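Local coordinates for protein chorismate mutase (Clostridium thermocellum, PDB 1XHO) that probably catalyses the rearrangement of chorismate to prephenate, the step that commits the shikimate pathway product to phenylalanine and tyrosine synthesis, at residues Ala90-Met94 against Gly95-Thr99. Sequence-based numbering, arbitrary orientation.
Sequences AARNM and GWTST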
ATOM      1  N   ALA C  90      17.238  -2.768   2.937  1.00 32.99           N
ATOM      2  CA  ALA C  90      17.609  -2.269   4.267  1.00 33.12           C
ATOM      3  C   ALA C  90      17.062  -3.150   5.386  1.00 33.10           C
ATOM      4  O   ALA C  90      17.788  -3.463   6.326  1.00 32.19           O
ATOM      5  CB  ALA C  90      17.154  -0.824   4.458  1.00 31.68           C
ATOM      6  N   ALA C  91      15.794  -3.555   5.272  1.00 31.54           N
ATOM      7  CA  ALA C  91      15.165  -4.428   6.272  1.00 32.51           C
ATOM      8  C   ALA C  91      15.826  -5.805   6.304  1.00 35.48           C
ATOM      9  O   ALA C  91      15.991  -6.402   7.369  1.00 34.81           O
ATOM     10  CB  ALA C  91      13.667  -4.560   6.001  1.00 31.88           C
ATOM     11  N   ARG C  92      16.203  -6.303   5.131  1.00 39.30           N
ATOM     12  CA  ARG C  92      16.903  -7.579   5.025  1.00 43.63           C
ATOM     13  C   ARG C  92      18.311  -7.517   5.650  1.00 43.04           C
ATOM     14  O   ARG C  92      18.709  -8.446   6.336  1.00 41.17           O
ATOM     15  CB  ARG C  92      16.987  -8.030   3.563  1.00 46.63           C
ATOM     16  CG  ARG C  92      17.184  -9.517   3.429  1.00 51.26           C
ATOM     17  CD  ARG C  92      17.686  -9.928   2.048  1.00 54.90           C
ATOM     18  NE  ARG C  92      18.156 -11.314   2.063  1.00 56.02           N
ATOM     19  CZ  ARG C  92      19.332 -11.714   2.549  1.00 57.17           C
ATOM     20  NH1 ARG C  92      20.195 -10.840   3.065  1.00 57.89           N
ATOM     21  NH2 ARG C  92      19.652 -13.006   2.515  1.00 57.79           N
ATOM     22  N   ASN C  93      19.047  -6.427   5.404  1.00 44.66           N
ATOM     23  CA  ASN C  93      20.373  -6.202   6.023  1.00 45.93           C
ATOM     24  C   ASN C  93      20.337  -6.321   7.545  1.00 47.93           C
ATOM     25  O   ASN C  93      21.183  -6.985   8.154  1.00 49.32           O
ATOM     26  CB  ASN C  93      20.911  -4.805   5.688  1.00 45.93           C
ATOM     27  CG  ASN C  93      21.338  -4.659   4.248  1.00 45.00           C
ATOM     28  OD1 ASN C  93      21.177  -5.570   3.435  1.00 44.60           O
ATOM     29  ND2 ASN C  93      21.891  -3.498   3.921  1.00 44.31           N
HETATM   30  N   MSE C  94      19.349  -5.672   8.150  1.00 48.01           N
HETATM   31  CA  MSE C  94      19.222  -5.636   9.605  1.00 49.47           C
HETATM   32  C   MSE C  94      18.454  -6.840  10.189  1.00 46.68           C
HETATM   33  O   MSE C  94      17.993  -6.804  11.336  1.00 47.12           O
HETATM   34  CB  MSE C  94      18.586  -4.314  10.040  1.00 50.68           C
HETATM   35  CG  MSE C  94      17.160  -4.084   9.568  1.00 52.61           C
HETATM   36 SE   MSE C  94      16.717  -2.170   9.599  1.00 53.85          SE
HETATM   37  CE  MSE C  94      16.948  -1.894  11.548  1.00 53.81           C
ATOM     38  N   GLY C  95      18.325  -7.897   9.396  1.00 43.36           N
ATOM     39  CA  GLY C  95      17.808  -9.164   9.871  1.00 41.04           C
ATOM     40  C   GLY C  95      16.304  -9.306   9.882  1.00 39.89           C
ATOM     41  O   GLY C  95      15.789 -10.246  10.487  1.00 38.19           O
ATOM     42  N   TRP C  96      15.585  -8.394   9.222  1.00 38.76           N
ATOM     43  CA  TRP C  96      14.128  -8.521   9.125  1.00 38.41           C
ATOM     44  C   TRP C  96      13.785  -9.344   7.877  1.00 37.65           C
ATOM     45  O   TRP C  96      13.318  -8.825   6.862  1.00 37.76           O
ATOM     46  CB  TRP C  96      13.419  -7.157   9.136  1.00 38.66           C
ATOM     47  CG  TRP C  96      13.654  -6.326  10.384  1.00 38.40           C
ATOM     48  CD1 TRP C  96      14.260  -6.727  11.545  1.00 38.65           C
ATOM     49  CD2 TRP C  96      13.252  -4.964  10.597  1.00 38.40           C
ATOM     50  NE1 TRP C  96      14.280  -5.695  12.450  1.00 38.43           N
ATOM     51  CE2 TRP C  96      13.662  -4.603  11.896  1.00 37.77           C
ATOM     52  CE3 TRP C  96      12.595  -4.008   9.807  1.00 38.07           C
ATOM     53  CZ2 TRP C  96      13.440  -3.331  12.425  1.00 38.25           C
ATOM     54  CZ3 TRP C  96      12.366  -2.744  10.342  1.00 38.36           C
ATOM     55  CH2 TRP C  96      12.787  -2.417  11.633  1.00 38.38           C
ATOM     56  N   THR C  97      14.037 -10.645   7.987  1.00 36.32           N
ATOM     57  CA  THR C  97      13.920 -11.573   6.883  1.00 34.93           C
ATOM     58  C   THR C  97      12.620 -12.378   6.958  1.00 33.68           C
ATOM     59  O   THR C  97      12.376 -13.212   6.095  1.00 32.73           O
ATOM     60  CB  THR C  97      15.155 -12.508   6.833  1.00 36.30           C
ATOM     61  OG1 THR C  97      15.377 -13.098   8.125  1.00 38.78           O
ATOM     62  CG2 THR C  97      16.406 -11.712   6.436  1.00 36.05           C
ATOM     63  N   SER C  98      11.783 -12.100   7.968  1.00 30.82           N
ATOM     64  CA  SER C  98      10.501 -12.791   8.141  1.00 32.92           C
ATOM     65  C   SER C  98       9.296 -11.848   8.010  1.00 31.72           C
ATOM     66  O   SER C  98       8.193 -12.188   8.440  1.00 31.06           O
ATOM     67  CB  SER C  98      10.444 -13.493   9.510  1.00 35.17           C
ATOM     68  OG  SER C  98      11.563 -14.354   9.707  1.00 35.14           O
ATOM     69  N   THR C  99       9.501 -10.685   7.396  1.00 29.40           N
ATOM     70  CA  THR C  99       8.470  -9.645   7.346  1.00 27.92           C
ATOM     71  C   THR C  99       8.058  -9.347   5.905  1.00 23.55           C
ATOM     72  O   THR C  99       8.881  -9.275   5.022  1.00 21.98           O
ATOM     73  CB  THR C  99       8.951  -8.350   8.089  1.00 29.02           C
ATOM     74  OG1 THR C  99       9.168  -8.657   9.471  1.00 31.42           O
ATOM     75  CG2 THR C  99       7.929  -7.245   8.015  1.00 28.52           C
TER
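W96 N reaches back to A91 O (2.8 Å) and G95 N to R92 O (3.1 Å), two bonds that close the end of helix 89-93 as the chain turns away. G95 sits at the reversal with a positive phi of 85°, a conformation that costs glycine little because it has no CB to strike the preceding carbonyl. The turn brings the indole of W96 alongside selenomethionine M94. With CG placed between its backbone N and carbonyl carbon (chi1 64°), M94 runs over one ring face: CG lies 4.1 Å from the centroid of the five-membered ring, SE 4.3 Å from that of the six-membered ring, and CE 3.9 Å from W96 CZ2. Methionine, with selenium replacing sulfur here, has a long, flexible thioether chain that can lie along an indole. The small methyl of A91 fits beside the indole, CB 4.0 Å from W96 CE3. On the exposed side, R92 CG meets T97 CG2 at 3.8 Å, the aliphatic part of the arginine serving as the apolar partner. W96 also packs on I71 and I74 of strand 71-78, and M94 on L57 of helix 46-63. The arrangement is a Schellman motif with a Met-aromatic contact, ending the short helix ahead of strand 100-105.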